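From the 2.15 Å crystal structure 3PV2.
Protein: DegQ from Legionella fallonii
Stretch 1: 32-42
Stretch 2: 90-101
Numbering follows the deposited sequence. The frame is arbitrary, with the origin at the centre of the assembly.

Stretch 1 32-42: IVNVAVQGYLP
Stretch 2 90-101: VIITNDHVIRNA

Alternation along a β-strand lets one face be devoted to a single partner, and residues 32-42 of DegQ from Legionella fallonii offer a compact example. Residues 32-40 form an extended strand, with phi/psi running from -99/124 at Ile 32 through -124/143 at Val 37 to an almost fully stretched -169/-177 at Gly 39. Val 33, Val 35 and Val 37 direct their CA-to-CB bonds toward the second stretch, whereas Ala 36 and Gln 38 point away. β-Branched, apolar valine favours extended backbone and fills a buried site without needing a polar partner. No direct hydrogen bond joins the two stretches; 460 Å² of surface, both sides summed, is buried, and the closest contacts along the valine row are largely between side chains.

The partner changes conformation as it goes. Residues 90-93 are a strand, 95-98 a short helix, and Ile 98 to Ala 101 a type II turn closed by a weak bond from Ala 101 N to Ile 98 O (3.2 Å). Within the turn Arg 99 (-61/142) precedes Asn 100 at 66/24, a left-handed conformation that asparagine tolerates well. Arg 99 also reaches back over the helix, Arg 99 NH1 forming a 2.8 Å salt bridge with Asp 95 OD1. Both stretches advance the same general way, and the gap narrows: CA atoms are 8.5 Å apart at Val 33 and Ile 91 but 4.7 Å apart at Gly 39 and Ala 101.

Val 37 covers the most surface, 70 Å² by its own count. With chi1 t (180°), Val 37 CG1 lies 3.3 Å from Ala 101 CB, shorter than usual for two methyl carbons, while Val 37 CG2 lies 4.0 Å from Ile 98 CG2 and 3.4 Å from the backbone atom Val 97 O. The branched side chain thus touches both the end of the helix and the end of the turn. Ile 98, with chi1 and chi2 both p, meets the valines through CG2 while the end of its side chain leads away.

Val 35, also t (174°), continues the buried row. Val 35 CG1 packs 3.9 Å from Val 97 CG1 (Val 97 is t, 168°) and 4.2 Å from Ile 98 CG2; Val 35 CG2 is 4.3 Å from Thr 93 OG1 (Thr 93 is t, -170°), a hydroxyl already satisfied elsewhere in the structure. Beyond it, Val 33 (m) makes a looser contact, Val 33 CG2 to Ile 91 CG2 at 4.4 Å, with Ile 91 m,t.

Asn 100, at 65 Å², covers the second-largest area and lies at the exposed end. Its CA-to-CB bond points toward the strand; chi1 is m (-58°) and chi2 -56°. The backbone O of Asn 100 lies 3.7 Å from Gly 39 CA. Glycine fits here because an ideal CB on Gly 39 would stand 2.3 Å from Asn 100 O, a clash. Asn 100 O accepts a hydrogen bond from a water oxygen at 2.6 Å, and the same oxygen accepts one from Tyr 40 N at 3.0 Å, so solvent bridges the backbones where the apolar row ends.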

# COMPACT_ATOMS: atom_id res chain seq x y z
N ILE B 32 -27.77 40.70 -21.45
CA ILE B 32 -26.96 39.66 -20.84
C ILE B 32 -26.40 38.77 -21.94
O ILE B 32 -27.15 38.24 -22.76
CB ILE B 32 -27.79 38.75 -20.00
CG1 ILE B 32 -28.69 39.57 -19.05
CG2 ILE B 32 -26.88 37.78 -19.15
CD1 ILE B 32 -27.98 40.59 -18.21
N VAL B 33 -25.08 38.62 -21.99
CA VAL B 33 -24.42 37.96 -23.09
C VAL B 33 -23.65 36.79 -22.56
O VAL B 33 -23.33 36.70 -21.36
CB VAL B 33 -23.40 38.83 -23.73
CG1 VAL B 33 -23.99 40.20 -24.18
CG2 VAL B 33 -22.22 38.98 -22.80
N ASN B 34 -23.31 35.90 -23.49
CA ASN B 34 -22.40 34.80 -23.18
C ASN B 34 -21.01 35.26 -23.62
O ASN B 34 -20.88 35.92 -24.61
CB ASN B 34 -22.87 33.56 -23.94
CG ASN B 34 -21.94 32.37 -23.75
OD1 ASN B 34 -22.10 31.56 -22.83
ND2 ASN B 34 -20.95 32.28 -24.62
N VAL B 35 -20.01 34.94 -22.82
CA VAL B 35 -18.64 35.25 -23.07
C VAL B 35 -17.89 33.94 -23.08
O VAL B 35 -17.87 33.25 -22.05
CB VAL B 35 -18.02 36.07 -21.91
CG1 VAL B 35 -16.55 36.26 -22.15
CG2 VAL B 35 -18.67 37.41 -21.77
N ALA B 36 -17.28 33.63 -24.23
CA ALA B 36 -16.54 32.39 -24.44
C ALA B 36 -15.09 32.77 -24.70
O ALA B 36 -14.84 33.63 -25.55
CB ALA B 36 -17.13 31.63 -25.69
N VAL B 37 -14.17 32.12 -23.99
CA VAL B 37 -12.72 32.38 -24.09
C VAL B 37 -11.99 31.10 -24.43
O VAL B 37 -12.37 30.02 -23.94
CB VAL B 37 -12.14 32.90 -22.74
CG1 VAL B 37 -10.63 33.17 -22.83
CG2 VAL B 37 -12.88 34.15 -22.32
N GLN B 38 -10.96 31.24 -25.26
CA GLN B 38 -10.03 30.18 -25.65
C GLN B 38 -8.67 30.69 -25.26
O GLN B 38 -8.37 31.86 -25.48
CB GLN B 38 -10.00 30.01 -27.19
CG GLN B 38 -11.16 29.22 -27.82
CD GLN B 38 -12.56 29.80 -27.50
OE1 GLN B 38 -12.84 31.00 -27.71
NE2 GLN B 38 -13.45 28.94 -26.99
N GLY B 39 -7.80 29.85 -24.74
CA GLY B 39 -6.48 30.35 -24.45
C GLY B 39 -5.46 29.31 -24.11
O GLY B 39 -5.75 28.12 -24.17
N TYR B 40 -4.27 29.78 -23.78
CA TYR B 40 -3.21 28.95 -23.21
C TYR B 40 -2.81 29.53 -21.85
O TYR B 40 -2.69 30.75 -21.69
CB TYR B 40 -1.99 28.86 -24.12
CG TYR B 40 -2.26 28.16 -25.44
CD1 TYR B 40 -3.10 28.73 -26.40
CD2 TYR B 40 -1.68 26.93 -25.74
CE1 TYR B 40 -3.37 28.10 -27.60
CE2 TYR B 40 -1.94 26.29 -26.95
CZ TYR B 40 -2.78 26.89 -27.88
OH TYR B 40 -3.07 26.29 -29.08
N LEU B 41 -2.61 28.64 -20.88
CA LEU B 41 -2.14 29.02 -19.55
C LEU B 41 -0.64 28.69 -19.37
O LEU B 41 -0.12 27.77 -20.01
CB LEU B 41 -3.00 28.35 -18.46
CG LEU B 41 -3.38 26.87 -18.53
CD1 LEU B 41 -2.32 25.99 -17.87
CD2 LEU B 41 -4.75 26.64 -17.87
N PRO B 42 0.06 29.46 -18.50
CA PRO B 42 1.44 29.13 -18.12
C PRO B 42 1.61 27.69 -17.62
O PRO B 42 2.71 27.15 -17.67
CB PRO B 42 1.72 30.11 -16.98
CG PRO B 42 0.86 31.29 -17.27
CD PRO B 42 -0.38 30.74 -17.91
N VAL B 90 -19.97 48.35 -24.76
CA VAL B 90 -19.13 48.02 -23.57
C VAL B 90 -19.90 47.01 -22.72
O VAL B 90 -21.09 47.19 -22.41
CB VAL B 90 -18.85 49.28 -22.71
CG1 VAL B 90 -18.20 48.99 -21.32
CG2 VAL B 90 -18.06 50.36 -23.53
N ILE B 91 -19.15 46.00 -22.31
CA ILE B 91 -19.64 44.83 -21.65
C ILE B 91 -18.80 44.56 -20.44
O ILE B 91 -17.56 44.60 -20.51
CB ILE B 91 -19.44 43.64 -22.55
CG1 ILE B 91 -20.40 43.69 -23.73
CG2 ILE B 91 -19.62 42.35 -21.76
CD1 ILE B 91 -20.24 42.49 -24.76
N ILE B 92 -19.43 44.29 -19.31
CA ILE B 92 -18.68 43.98 -18.10
C ILE B 92 -18.70 42.48 -17.89
O ILE B 92 -19.73 41.83 -18.05
CB ILE B 92 -19.29 44.64 -16.82
CG1 ILE B 92 -19.19 46.15 -16.89
CG2 ILE B 92 -18.55 44.27 -15.60
CD1 ILE B 92 -17.85 46.69 -17.12
N THR B 93 -17.60 41.94 -17.44
CA THR B 93 -17.61 40.56 -17.02
C THR B 93 -16.63 40.39 -15.89
O THR B 93 -16.10 41.39 -15.39
CB THR B 93 -17.32 39.63 -18.18
OG1 THR B 93 -17.58 38.28 -17.74
CG2 THR B 93 -15.85 39.81 -18.73
N ASN B 94 -16.38 39.17 -15.42
CA ASN B 94 -15.33 39.02 -14.40
C ASN B 94 -13.96 38.94 -14.99
O ASN B 94 -13.78 38.38 -16.07
CB ASN B 94 -15.51 37.74 -13.68
CG ASN B 94 -16.80 37.69 -12.87
OD1 ASN B 94 -17.10 38.62 -12.08
ND2 ASN B 94 -17.52 36.60 -12.99
N ASP B 95 -12.94 39.40 -14.27
CA ASP B 95 -11.56 39.17 -14.74
C ASP B 95 -11.21 37.69 -14.85
O ASP B 95 -10.56 37.27 -15.81
CB ASP B 95 -10.53 39.92 -13.85
CG ASP B 95 -9.17 40.10 -14.54
OD1 ASP B 95 -8.17 39.65 -13.96
OD2 ASP B 95 -9.09 40.70 -15.66
N HIS B 96 -11.62 36.88 -13.87
CA HIS B 96 -11.31 35.44 -13.92
C HIS B 96 -11.90 34.75 -15.14
O HIS B 96 -11.32 33.79 -15.62
CB HIS B 96 -11.66 34.71 -12.63
CG HIS B 96 -13.11 34.37 -12.49
ND1 HIS B 96 -13.95 35.05 -11.65
CD2 HIS B 96 -13.86 33.37 -13.03
CE1 HIS B 96 -15.16 34.52 -11.70
NE2 HIS B 96 -15.13 33.50 -12.54
N VAL B 97 -13.00 35.26 -15.68
CA VAL B 97 -13.58 34.69 -16.91
C VAL B 97 -12.62 34.84 -18.09
O VAL B 97 -12.44 33.92 -18.91
CB VAL B 97 -14.99 35.30 -17.17
CG1 VAL B 97 -15.55 34.99 -18.56
CG2 VAL B 97 -15.97 34.80 -16.11
N ILE B 98 -12.02 36.02 -18.23
CA ILE B 98 -11.20 36.32 -19.40
C ILE B 98 -9.69 36.22 -19.25
O ILE B 98 -8.99 36.44 -20.22
CB ILE B 98 -11.55 37.72 -20.06
CG1 ILE B 98 -11.33 38.91 -19.12
CG2 ILE B 98 -12.98 37.72 -20.56
CD1 ILE B 98 -9.87 39.19 -18.67
N ARG B 99 -9.19 35.93 -18.06
CA ARG B 99 -7.75 35.90 -17.89
C ARG B 99 -7.10 34.86 -18.79
O ARG B 99 -7.64 33.75 -18.97
CB ARG B 99 -7.35 35.62 -16.45
CG ARG B 99 -7.05 36.90 -15.68
CD ARG B 99 -6.22 36.64 -14.46
NE ARG B 99 -6.87 35.70 -13.56
CZ ARG B 99 -7.72 36.03 -12.58
NH1 ARG B 99 -8.07 37.30 -12.38
NH2 ARG B 99 -8.23 35.07 -11.80
N ASN B 100 -5.93 35.23 -19.32
CA ASN B 100 -5.14 34.39 -20.21
C ASN B 100 -5.83 34.14 -21.55
O ASN B 100 -5.54 33.16 -22.22
CB ASN B 100 -4.80 33.08 -19.53
CG ASN B 100 -4.04 33.28 -18.22
OD1 ASN B 100 -2.99 33.92 -18.19
ND2 ASN B 100 -4.57 32.73 -17.14
N ALA B 101 -6.72 35.03 -21.95
CA ALA B 101 -7.45 34.78 -23.17
C ALA B 101 -6.51 34.99 -24.34
O ALA B 101 -5.73 35.91 -24.31
CB ALA B 101 -8.62 35.71 -23.28
O HOH W 1 -3.74 32.70 -24.08